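Probable ribosomal RNA small subunit methyltransferase (Thermus thermophilus, PDB 3DMH) transfers a methyl group from S-adenosylmethionine to the exocyclic N2 amine of a guanine in 16S ribosomal RNA. Local coordinates at residues D317-F322 / L344-L349; L238-G243 / N324-R329; D213-L218 / V303-F308. All coordinates share one frame; numbering follows the deposited sequence.

Contact 1: D317-F322 / L344-L349. With SAM (S-adenosylmethionine), chain D.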
loop_
_atom_site.group_PDB
_atom_site.type_symbol
_atom_site.label_atom_id
_atom_site.label_comp_id
_atom_site.label_asym_id
_atom_site.label_seq_id
_atom_site.Cartn_x
_atom_site.Cartn_y
_atom_site.Cartn_z
ATOM N N ASP A 317 -7.418 5.793 -9.874
ATOM C CA ASP A 317 -8.498 4.808 -9.905
ATOM C C ASP A 317 -8.964 4.401 -8.492
ATOM O O ASP A 317 -10.158 4.302 -8.245
ATOM C CB ASP A 317 -8.040 3.531 -10.620
ATOM C CG ASP A 317 -7.856 3.713 -12.105
ATOM O OD1 ASP A 317 -8.413 4.679 -12.679
ATOM O OD2 ASP A 317 -7.147 2.864 -12.708
ATOM N N VAL A 318 -8.021 4.153 -7.577
ATOM C CA VAL A 318 -8.385 3.773 -6.202
ATOM C C VAL A 318 -9.217 4.859 -5.541
ATOM O O VAL A 318 -10.233 4.569 -4.885
ATOM C CB VAL A 318 -7.147 3.451 -5.327
ATOM C CG1 VAL A 318 -7.521 3.285 -3.849
ATOM C CG2 VAL A 318 -6.422 2.192 -5.859
ATOM N N ALA A 319 -8.770 6.110 -5.707
ATOM C CA ALA A 319 -9.451 7.245 -5.087
ATOM C C ALA A 319 -10.867 7.433 -5.649
ATOM O O ALA A 319 -11.805 7.714 -4.911
ATOM C CB ALA A 319 -8.621 8.508 -5.230
ATOM N N GLN A 320 -11.029 7.226 -6.954
ATOM C CA GLN A 320 -12.361 7.264 -7.556
ATOM C C GLN A 320 -13.230 6.139 -6.977
ATOM O O GLN A 320 -14.391 6.358 -6.643
ATOM C CB GLN A 320 -12.233 7.132 -9.072
ATOM C CG GLN A 320 -13.507 7.373 -9.840
ATOM C CD GLN A 320 -13.238 7.497 -11.339
ATOM O OE1 GLN A 320 -12.135 7.879 -11.754
ATOM N NE2 GLN A 320 -14.240 7.176 -12.152
ATOM N N ALA A 321 -12.655 4.936 -6.833
ATOM C CA ALA A 321 -13.370 3.834 -6.206
ATOM C C ALA A 321 -13.800 4.142 -4.773
ATOM O O ALA A 321 -14.880 3.721 -4.336
ATOM C CB ALA A 321 -12.527 2.560 -6.249
ATOM N N PHE A 322 -12.964 4.873 -4.033
ATOM C CA PHE A 322 -13.299 5.253 -2.667
ATOM C C PHE A 322 -14.611 6.029 -2.656
ATOM O O PHE A 322 -15.473 5.784 -1.816
ATOM C CB PHE A 322 -12.195 6.133 -2.072
ATOM C CG PHE A 322 -11.030 5.373 -1.477
ATOM C CD1 PHE A 322 -10.830 4.004 -1.698
ATOM C CD2 PHE A 322 -10.105 6.066 -0.690
ATOM C CE1 PHE A 322 -9.742 3.371 -1.106
ATOM C CE2 PHE A 322 -9.029 5.443 -0.116
ATOM C CZ PHE A 322 -8.843 4.082 -0.319
ATOM N N LEU A 344 -7.725 18.909 -7.187
ATOM C CA LEU A 344 -8.187 17.612 -7.687
ATOM C C LEU A 344 -9.703 17.642 -7.871
ATOM O O LEU A 344 -10.445 18.114 -7.002
ATOM C CB LEU A 344 -7.732 16.449 -6.795
ATOM C CG LEU A 344 -6.225 16.161 -6.792
ATOM C CD1 LEU A 344 -5.894 15.130 -5.719
ATOM C CD2 LEU A 344 -5.754 15.691 -8.176
ATOM N N LYS A 345 -10.154 17.127 -9.006
ATOM C CA LYS A 345 -11.523 17.325 -9.456
ATOM C C LYS A 345 -12.532 16.352 -8.831
ATOM O O LYS A 345 -13.238 15.631 -9.531
ATOM C CB LYS A 345 -11.566 17.309 -10.990
ATOM C CG LYS A 345 -10.656 18.353 -11.610
ATOM C CD LYS A 345 -10.609 18.234 -13.122
ATOM C CE LYS A 345 -9.557 19.162 -13.700
ATOM N NZ LYS A 345 -9.405 18.977 -15.176
ATOM N N TYR A 346 -12.615 16.354 -7.505
ATOM C CA TYR A 346 -13.555 15.462 -6.796
ATOM C C TYR A 346 -15.001 15.930 -6.871
ATOM O O TYR A 346 -15.920 15.124 -6.777
ATOM C CB TYR A 346 -13.154 15.305 -5.333
ATOM C CG TYR A 346 -12.005 14.358 -5.130
ATOM C CD1 TYR A 346 -12.203 12.981 -5.148
ATOM C CD2 TYR A 346 -10.719 14.837 -4.906
ATOM C CE1 TYR A 346 -11.134 12.113 -4.964
ATOM C CE2 TYR A 346 -9.641 13.975 -4.729
ATOM C CZ TYR A 346 -9.862 12.618 -4.751
ATOM O OH TYR A 346 -8.780 11.773 -4.558
ATOM N N GLU A 347 -15.191 17.232 -7.040
ATOM C CA GLU A 347 -16.522 17.830 -7.036
ATOM C C GLU A 347 -17.492 17.125 -7.986
ATOM O O GLU A 347 -18.561 16.706 -7.542
ATOM C CB GLU A 347 -16.446 19.327 -7.342
ATOM C CG GLU A 347 -15.826 20.142 -6.224
ATOM C CD GLU A 347 -14.310 20.199 -6.270
ATOM O OE1 GLU A 347 -13.686 19.581 -7.161
ATOM O OE2 GLU A 347 -13.742 20.889 -5.404
ATOM N N PRO A 348 -17.125 16.991 -9.281
ATOM C CA PRO A 348 -18.059 16.290 -10.176
ATOM C C PRO A 348 -18.365 14.850 -9.766
ATOM O O PRO A 348 -19.491 14.387 -9.981
ATOM C CB PRO A 348 -17.361 16.331 -11.545
ATOM C CG PRO A 348 -15.950 16.699 -11.270
ATOM C CD PRO A 348 -15.950 17.502 -10.013
ATOM N N LEU A 349 -17.386 14.152 -9.186
ATOM C CA LEU A 349 -17.584 12.771 -8.723
ATOM C C LEU A 349 -18.599 12.685 -7.587
ATOM O O LEU A 349 -19.469 11.802 -7.584
ATOM C CB LEU A 349 -16.265 12.126 -8.257
ATOM C CG LEU A 349 -15.062 12.022 -9.193
ATOM C CD1 LEU A 349 -13.929 11.271 -8.481
ATOM C CD2 LEU A 349 -15.413 11.333 -10.503
HETATM N N SAM D . -5.950 7.639 6.480
HETATM C CA SAM D . -4.461 7.771 6.639
HETATM C C SAM D . -4.135 9.190 7.055
HETATM O O SAM D . -5.055 10.013 6.951
HETATM O OXT SAM D . -2.988 9.473 7.437
HETATM C CB SAM D . -3.731 7.469 5.328
HETATM C CG SAM D . -4.099 8.360 4.140
HETATM S SD SAM D . -3.076 7.981 2.681
HETATM C CE SAM D . -3.207 9.524 1.733
HETATM C "C5'" SAM D . -4.086 6.879 1.647
HETATM C "C4'" SAM D . -4.097 5.450 2.164
HETATM O "O4'" SAM D . -4.834 4.712 1.193
HETATM C "C3'" SAM D . -2.714 4.799 2.306
HETATM O "O3'" SAM D . -2.507 4.283 3.614
HETATM C "C2'" SAM D . -2.729 3.707 1.232
HETATM O "O2'" SAM D . -1.933 2.572 1.510
HETATM C "C1'" SAM D . -4.230 3.433 1.176
HETATM N N9 SAM D . -4.601 2.713 -0.027
HETATM C C8 SAM D . -4.027 2.768 -1.294
HETATM N N7 SAM D . -4.713 1.948 -2.128
HETATM C C5 SAM D . -5.715 1.354 -1.389
HETATM C C6 SAM D . -6.697 0.401 -1.686
HETATM N N6 SAM D . -6.789 -0.147 -2.905
HETATM N N1 SAM D . -7.556 0.028 -0.679
HETATM C C2 SAM D . -7.459 0.554 0.590
HETATM N N3 SAM D . -6.459 1.458 0.928
HETATM C C4 SAM D . -5.629 1.841 -0.068
#
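Ala319 and Tyr346 meet through a methyl group and a phenol hydroxyl: Ala319 CB lies 3.3 Å from Tyr346 OH, at the edge of the tyrosine ring and near its plane. The ring carbon behind the hydroxyl is farther off, Tyr346 CZ standing 4.3 Å from Ala319 CB, which makes this an end-on approach and not a stack on the ring face. Tyr346 CG is turned anti to its own carbonyl carbon (chi1 -78°), and from there the long ring carries its hydroxyl across to the other helix, although the bond from CA to CB does not itself head that way.

The second apolar touch is looser. Gln320 CG and Leu349 CD1 are 4.1 Å apart; the two side chains run at about a right angle to one another, and the aliphatic CG of the glutamine meets one methyl of the leucine. No hydrogen bond joins the two segments, which meet through a few small van der Waals contacts.

Cofactor contacts belong to 317-322 and come from other residues of the helix. Val318 CG1 approaches the adenine of S-adenosylmethionine at 3.6 Å from its N7, while Phe322 CZ lies 3.8 Å from adenine N3, which sits at the edge of the phenyl ring.

Within the Rossmann-like methyltransferase domain, the contact joins the first turns of helices 317-329 and 346-354. Tyr346 also packs on strands 334-340 and 366-371, Ala319 rests on Pro306, and Val318 touches Tyr8 of helix 5-9.

Contact 2: L238-G243 / N324-R329. With SAM (S-adenosylmethionine), chain D.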
loop_
_atom_site.group_PDB
_atom_site.type_symbol
_atom_site.label_atom_id
_atom_site.label_comp_id
_atom_site.label_asym_id
_atom_site.label_seq_id
_atom_site.Cartn_x
_atom_site.Cartn_y
_atom_site.Cartn_z
ATOM N N LEU A 238 -16.541 3.929 8.558
ATOM C CA LEU A 238 -15.580 3.268 7.685
ATOM C C LEU A 238 -14.515 4.286 7.323
ATOM O O LEU A 238 -14.864 5.381 6.872
ATOM C CB LEU A 238 -16.247 2.788 6.399
ATOM C CG LEU A 238 -15.352 2.061 5.385
ATOM C CD1 LEU A 238 -14.817 0.753 5.945
ATOM C CD2 LEU A 238 -16.198 1.763 4.152
ATOM N N ASP A 239 -13.248 3.916 7.534
ATOM C CA ASP A 239 -12.102 4.769 7.183
ATOM C C ASP A 239 -11.473 4.132 5.945
ATOM O O ASP A 239 -10.857 3.055 6.047
ATOM C CB ASP A 239 -11.112 4.828 8.359
ATOM C CG ASP A 239 -9.908 5.725 8.102
ATOM O OD1 ASP A 239 -9.719 6.219 6.979
ATOM O OD2 ASP A 239 -9.135 5.887 9.064
ATOM N N LEU A 240 -11.664 4.771 4.779
ATOM C CA LEU A 240 -11.147 4.226 3.516
ATOM C C LEU A 240 -9.688 4.618 3.352
ATOM O O LEU A 240 -9.356 5.805 3.138
ATOM C CB LEU A 240 -11.958 4.750 2.323
ATOM C CG LEU A 240 -13.394 4.269 2.182
ATOM C CD1 LEU A 240 -14.171 5.106 1.190
ATOM C CD2 LEU A 240 -13.426 2.803 1.758
ATOM N N GLY A 241 -8.799 3.628 3.425
ATOM C CA GLY A 241 -7.375 3.876 3.324
ATOM C C GLY A 241 -6.867 4.329 4.666
ATOM O O GLY A 241 -6.349 5.428 4.801
ATOM N N ALA A 242 -7.017 3.473 5.675
ATOM C CA ALA A 242 -6.836 3.913 7.081
ATOM C C ALA A 242 -5.389 4.227 7.462
ATOM O O ALA A 242 -5.148 4.964 8.447
ATOM C CB ALA A 242 -7.448 2.875 8.079
ATOM N N GLY A 243 -4.413 3.698 6.725
ATOM C CA GLY A 243 -3.014 3.937 7.085
ATOM C C GLY A 243 -2.677 3.483 8.496
ATOM O O GLY A 243 -3.254 2.494 8.965
ATOM N N ASN A 324 -17.025 6.032 -5.003
ATOM C CA ASN A 324 -18.146 5.167 -5.419
ATOM C C ASN A 324 -18.536 4.247 -4.272
ATOM O O ASN A 324 -19.723 4.038 -3.998
ATOM C CB ASN A 324 -17.787 4.328 -6.652
ATOM C CG ASN A 324 -17.441 5.177 -7.865
ATOM O OD1 ASN A 324 -17.807 6.350 -7.952
ATOM N ND2 ASN A 324 -16.722 4.582 -8.813
ATOM N N VAL A 325 -17.525 3.703 -3.590
ATOM C CA VAL A 325 -17.794 2.815 -2.466
ATOM C C VAL A 325 -18.463 3.569 -1.303
ATOM O O VAL A 325 -19.412 3.073 -0.714
ATOM C CB VAL A 325 -16.513 2.047 -2.054
ATOM C CG1 VAL A 325 -16.681 1.367 -0.694
ATOM C CG2 VAL A 325 -16.174 1.020 -3.123
ATOM N N ALA A 326 -17.999 4.785 -1.004
ATOM C CA ALA A 326 -18.585 5.571 0.068
ATOM C C ALA A 326 -20.081 5.775 -0.157
ATOM O O ALA A 326 -20.894 5.611 0.766
ATOM C CB ALA A 326 -17.881 6.908 0.176
ATOM N N ALA A 327 -20.448 6.144 -1.379
ATOM C CA ALA A 327 -21.860 6.346 -1.711
ATOM C C ALA A 327 -22.671 5.065 -1.505
ATOM O O ALA A 327 -23.800 5.098 -0.985
ATOM C CB ALA A 327 -21.986 6.830 -3.145
ATOM N N ALA A 328 -22.089 3.943 -1.916
ATOM C CA ALA A 328 -22.761 2.653 -1.869
ATOM C C ALA A 328 -22.860 2.060 -0.464
ATOM O O ALA A 328 -23.789 1.298 -0.174
ATOM C CB ALA A 328 -22.075 1.662 -2.826
ATOM N N ARG A 329 -21.927 2.426 0.410
ATOM C CA ARG A 329 -21.822 1.812 1.730
ATOM C C ARG A 329 -22.510 2.630 2.812
ATOM O O ARG A 329 -22.626 2.160 3.941
ATOM C CB ARG A 329 -20.355 1.611 2.121
ATOM C CG ARG A 329 -19.566 0.565 1.307
ATOM C CD ARG A 329 -19.844 -0.803 1.864
ATOM N NE ARG A 329 -19.190 -1.878 1.117
ATOM C CZ ARG A 329 -19.488 -3.167 1.265
ATOM N NH1 ARG A 329 -20.433 -3.560 2.130
ATOM N NH2 ARG A 329 -18.847 -4.081 0.545
HETATM N N SAM D . -5.950 7.639 6.480
HETATM C CA SAM D . -4.461 7.771 6.639
HETATM C C SAM D . -4.135 9.190 7.055
HETATM O O SAM D . -5.055 10.013 6.951
HETATM O OXT SAM D . -2.988 9.473 7.437
HETATM C CB SAM D . -3.731 7.469 5.328
HETATM C CG SAM D . -4.099 8.360 4.140
HETATM S SD SAM D . -3.076 7.981 2.681
HETATM C CE SAM D . -3.207 9.524 1.733
HETATM C "C5'" SAM D . -4.086 6.879 1.647
HETATM C "C4'" SAM D . -4.097 5.450 2.164
HETATM O "O4'" SAM D . -4.834 4.712 1.193
HETATM C "C3'" SAM D . -2.714 4.799 2.306
HETATM O "O3'" SAM D . -2.507 4.283 3.614
HETATM C "C2'" SAM D . -2.729 3.707 1.232
HETATM O "O2'" SAM D . -1.933 2.572 1.510
HETATM C "C1'" SAM D . -4.230 3.433 1.176
HETATM N N9 SAM D . -4.601 2.713 -0.027
HETATM C C8 SAM D . -4.027 2.768 -1.294
HETATM N N7 SAM D . -4.713 1.948 -2.128
HETATM C C5 SAM D . -5.715 1.354 -1.389
HETATM C C6 SAM D . -6.697 0.401 -1.686
HETATM N N6 SAM D . -6.789 -0.147 -2.905
HETATM N N1 SAM D . -7.556 0.028 -0.679
HETATM C C2 SAM D . -7.459 0.554 0.590
HETATM N N3 SAM D . -6.459 1.458 0.928
HETATM C C4 SAM D . -5.629 1.841 -0.068
#
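Leu240 reaches from the end of strand 236-240 to helix 317-329 and divides its two methyl groups between neighbouring residues there. Leu240 CD1 meets the methyl of Ala326, CB, at 4.2 Å, and Leu240 CD2 meets Val325 CG1 at 4.3 Å. The leucine has CG anti to its carbonyl carbon (chi1 -69°), and the forked end beyond it faces the helix with one prong for each partner. Val325 presents a single branch to this fork; its CB is directed toward the strand, whereas that of Ala326 is not aimed straight at it, and the alanine methyl still reaches Leu240 CD1. Both separations are ordinary van der Waals distances, without signs of strain.

Leu238, two residues earlier on the same strand, also directs its side chain toward the helix but stays slightly farther away. Between them, Asp239 points to the other face of the sheet, where its OD2 is hydrogen-bonded to Thr248 OG1. At the helix end, Arg329 starts out toward the strand but spends its guanidinium on other partners, with a salt bridge from NE to Asp290 OD2.

Beyond Leu240 the chain leaves the strand in a glycine-containing turn that receives the cofactor. The amino N of S-adenosylmethionine donates to Gly241 O at 2.8 Å and, weakly, to Ala242 O at 3.4 Å. Gly241 and Gly243 both have positive phi, and a side chain on either would run into the cofactor, at O4' and at CB respectively.

The chemistry therefore changes within six residues: the touches between strand and helix here are between methyl groups, with no hydrogen bond, and backbone carbonyls just beyond are left to hold the amino group of the cofactor, a division of labour characteristic of the Rossmann-like methyltransferase fold.

Contact 3: D213-L218 / V303-F308; sequences DPASLL and VTNPPF. With GMP (guanosine), chain E; SAM (S-adenosylmethionine), chain D.
The NPPF motif of the amino-methyltransferases, here Asn305 to Phe308, faces the N-terminus of helix 214-227 across the catalytic pocket. Asn305 ND2 donates to Asp213 OD2 at 2.9 Å and to Ser216 OG at 3.0 Å; Asp213 OD2 lies in the amide plane, while the N-H comes to it from 48° above the plane of the carboxylate. The guanosine amine N2 is gripped twice, by Asn305 OD1 and by Asp213 OD2, each 2.9 Å away. Asp213 also caps the helix, its OD1 accepting from Ala215 N, while Ser216 OG donates to the cofactor carboxylate atom O at 2.6 Å. Phe308, with CG between backbone N and carbonyl carbon (chi1 55°), turns one ring face onto the guanine, whose C5 is 3.4 Å above the ring plane. Asn305 O is 3.2 Å from the cofactor methyl carbon CE. A leucine in place of Asn305 would probably leave the guanosine amine with one acceptor fewer, and Asp213 OD2 and Ser216 OG without the amide donor they share. The motif follows strand 299-304, hydrogen-bonded between strands 236-240 and 334-340, while Pro306 and Pro307 pack on helix 317-329.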
loop_
_atom_site.group_PDB
_atom_site.type_symbol
_atom_site.label_atom_id
_atom_site.label_comp_id
_atom_site.label_asym_id
_atom_site.label_seq_id
_atom_site.Cartn_x
_atom_site.Cartn_y
_atom_site.Cartn_z
ATOM N N ASP A 213 -0.495 13.848 8.869
ATOM C CA ASP A 213 -0.770 14.646 7.671
ATOM C C ASP A 213 -1.681 15.830 8.035
ATOM O O ASP A 213 -2.755 15.635 8.597
ATOM C CB ASP A 213 -1.441 13.750 6.605
ATOM C CG ASP A 213 -1.737 14.482 5.285
ATOM O OD1 ASP A 213 -1.550 15.707 5.177
ATOM O OD2 ASP A 213 -2.175 13.798 4.332
ATOM N N PRO A 214 -1.237 17.071 7.744
ATOM C CA PRO A 214 -2.114 18.228 7.968
ATOM C C PRO A 214 -3.501 18.068 7.315
ATOM O O PRO A 214 -4.486 18.581 7.846
ATOM C CB PRO A 214 -1.332 19.384 7.336
ATOM C CG PRO A 214 0.130 18.942 7.460
ATOM C CD PRO A 214 0.081 17.461 7.208
ATOM N N ALA A 215 -3.590 17.342 6.197
ATOM C CA ALA A 215 -4.881 17.123 5.548
ATOM C C ALA A 215 -5.821 16.305 6.437
ATOM O O ALA A 215 -7.032 16.574 6.504
ATOM C CB ALA A 215 -4.695 16.429 4.188
ATOM N N SER A 216 -5.260 15.287 7.089
ATOM C CA SER A 216 -6.023 14.441 8.011
ATOM C C SER A 216 -6.530 15.259 9.209
ATOM O O SER A 216 -7.694 15.130 9.612
ATOM C CB SER A 216 -5.158 13.271 8.480
ATOM O OG SER A 216 -4.669 12.520 7.380
ATOM N N LEU A 217 -5.662 16.109 9.764
ATOM C CA LEU A 217 -6.070 17.032 10.838
ATOM C C LEU A 217 -7.219 17.921 10.375
ATOM O O LEU A 217 -8.178 18.125 11.108
ATOM C CB LEU A 217 -4.898 17.904 11.310
ATOM C CG LEU A 217 -3.768 17.167 12.024
ATOM C CD1 LEU A 217 -2.628 18.123 12.333
ATOM C CD2 LEU A 217 -4.287 16.514 13.311
ATOM N N LEU A 218 -7.125 18.443 9.157
ATOM C CA LEU A 218 -8.169 19.321 8.611
ATOM C C LEU A 218 -9.520 18.618 8.459
ATOM O O LEU A 218 -10.572 19.199 8.756
ATOM C CB LEU A 218 -7.730 19.888 7.264
ATOM C CG LEU A 218 -8.532 21.088 6.758
ATOM C CD1 LEU A 218 -8.335 22.326 7.669
ATOM C CD2 LEU A 218 -8.164 21.396 5.304
ATOM N N VAL A 303 -15.090 8.268 6.109
ATOM C CA VAL A 303 -14.067 9.314 6.007
ATOM C C VAL A 303 -12.951 8.811 5.122
ATOM O O VAL A 303 -12.672 7.604 5.090
ATOM C CB VAL A 303 -13.475 9.722 7.395
ATOM C CG1 VAL A 303 -14.559 10.289 8.293
ATOM C CG2 VAL A 303 -12.774 8.523 8.069
ATOM N N THR A 304 -12.294 9.730 4.419
ATOM C CA THR A 304 -11.131 9.322 3.648
ATOM C C THR A 304 -10.207 10.481 3.334
ATOM O O THR A 304 -10.663 11.582 3.040
ATOM C CB THR A 304 -11.531 8.585 2.334
ATOM O OG1 THR A 304 -10.352 8.052 1.712
ATOM C CG2 THR A 304 -12.271 9.526 1.344
ATOM N N ASN A 305 -8.911 10.190 3.451
ATOM C CA ASN A 305 -7.835 10.997 2.879
ATOM C C ASN A 305 -7.247 10.088 1.781
ATOM O O ASN A 305 -6.374 9.261 2.075
ATOM C CB ASN A 305 -6.816 11.284 3.983
ATOM C CG ASN A 305 -5.630 12.097 3.502
ATOM O OD1 ASN A 305 -5.547 12.459 2.333
ATOM N ND2 ASN A 305 -4.692 12.386 4.418
ATOM N N PRO A 306 -7.776 10.173 0.545
ATOM C CA PRO A 306 -7.399 9.159 -0.443
ATOM C C PRO A 306 -5.958 9.247 -0.932
ATOM O O PRO A 306 -5.310 10.313 -0.830
ATOM C CB PRO A 306 -8.336 9.420 -1.633
ATOM C CG PRO A 306 -9.310 10.426 -1.203
ATOM C CD PRO A 306 -8.772 11.131 0.015
ATOM N N PRO A 307 -5.470 8.160 -1.539
ATOM C CA PRO A 307 -4.156 8.218 -2.189
ATOM C C PRO A 307 -4.168 9.188 -3.365
ATOM O O PRO A 307 -5.228 9.469 -3.925
ATOM C CB PRO A 307 -3.934 6.788 -2.690
ATOM C CG PRO A 307 -5.313 6.213 -2.802
ATOM C CD PRO A 307 -6.157 6.872 -1.756
ATOM N N PHE A 308 -2.995 9.687 -3.732
ATOM C CA PHE A 308 -2.912 10.668 -4.803
ATOM C C PHE A 308 -1.592 10.497 -5.531
ATOM O O PHE A 308 -0.630 9.967 -4.975
ATOM C CB PHE A 308 -3.070 12.089 -4.250
ATOM C CG PHE A 308 -2.096 12.430 -3.166
ATOM C CD1 PHE A 308 -0.907 13.091 -3.465
ATOM C CD2 PHE A 308 -2.365 12.093 -1.839
ATOM C CE1 PHE A 308 0.002 13.406 -2.458
ATOM C CE2 PHE A 308 -1.464 12.401 -0.830
ATOM C CZ PHE A 308 -0.280 13.050 -1.137
HETATM C "C4'" GMP E . 1.792 18.891 0.554
HETATM O "O4'" GMP E . 0.544 18.225 0.321
HETATM C "C3'" GMP E . 2.875 17.971 0.016
HETATM O "O3'" GMP E . 3.395 17.225 1.123
HETATM C "C2'" GMP E . 2.128 17.037 -0.920
HETATM O "O2'" GMP E . 2.760 15.759 -1.003
HETATM C "C1'" GMP E . 0.771 16.931 -0.247
HETATM N N9 GMP E . -0.372 16.641 -1.139
HETATM C C8 GMP E . -0.540 16.989 -2.426
HETATM N N7 GMP E . -1.737 16.560 -2.902
HETATM C C5 GMP E . -2.373 15.933 -1.887
HETATM C C6 GMP E . -3.671 15.238 -1.686
HETATM O O6 GMP E . -4.500 15.143 -2.615
HETATM N N1 GMP E . -3.919 14.717 -0.470
HETATM C C2 GMP E . -3.044 14.802 0.563
HETATM N N2 GMP E . -3.335 14.260 1.770
HETATM N N3 GMP E . -1.838 15.425 0.449
HETATM C C4 GMP E . -1.468 15.995 -0.725
HETATM N N SAM D . -5.950 7.639 6.480
HETATM C CA SAM D . -4.461 7.771 6.639
HETATM C C SAM D . -4.135 9.190 7.055
HETATM O O SAM D . -5.055 10.013 6.951
HETATM O OXT SAM D . -2.988 9.473 7.437
HETATM C CB SAM D . -3.731 7.469 5.328
HETATM C CG SAM D . -4.099 8.360 4.140
HETATM S SD SAM D . -3.076 7.981 2.681
HETATM C CE SAM D . -3.207 9.524 1.733
HETATM C "C5'" SAM D . -4.086 6.879 1.647
HETATM C "C4'" SAM D . -4.097 5.450 2.164
HETATM O "O4'" SAM D . -4.834 4.712 1.193
HETATM C "C3'" SAM D . -2.714 4.799 2.306
HETATM O "O3'" SAM D . -2.507 4.283 3.614
HETATM C "C2'" SAM D . -2.729 3.707 1.232
HETATM O "O2'" SAM D . -1.933 2.572 1.510
HETATM C "C1'" SAM D . -4.230 3.433 1.176
HETATM N N9 SAM D . -4.601 2.713 -0.027
HETATM C C8 SAM D . -4.027 2.768 -1.294
HETATM N N7 SAM D . -4.713 1.948 -2.128
HETATM C C5 SAM D . -5.715 1.354 -1.389
HETATM C C6 SAM D . -6.697 0.401 -1.686
HETATM N N6 SAM D . -6.789 -0.147 -2.905
HETATM N N1 SAM D . -7.556 0.028 -0.679
HETATM C C2 SAM D . -7.459 0.554 0.590
HETATM N N3 SAM D . -6.459 1.458 0.928
HETATM C C4 SAM D . -5.629 1.841 -0.068
#

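The three contacts illustrate how place in the fold sets the chemistry. Contacts 2 and 3 are buried, whereas contact 1 is only partly so. Contacts 1 and 2 share helix 317-329, using its beginning and its end; contacts 2 and 3 share one sheet, in which strands 236-240 and 299-304 are neighbours joined through their backbones, with Thr304 OG1 also bonded to Leu240 O. Phe322 of contact 1 packs against both of these strand ends. Contacts 1 and 2 are van der Waals touches without hydrogen bonds, though a tyrosine hydroxyl takes part in contact 1; contact 3, where the two ligands meet, relies on polar groups. All three touch S-adenosylmethionine: at its adenine, its amino group, and its carboxylate and methyl.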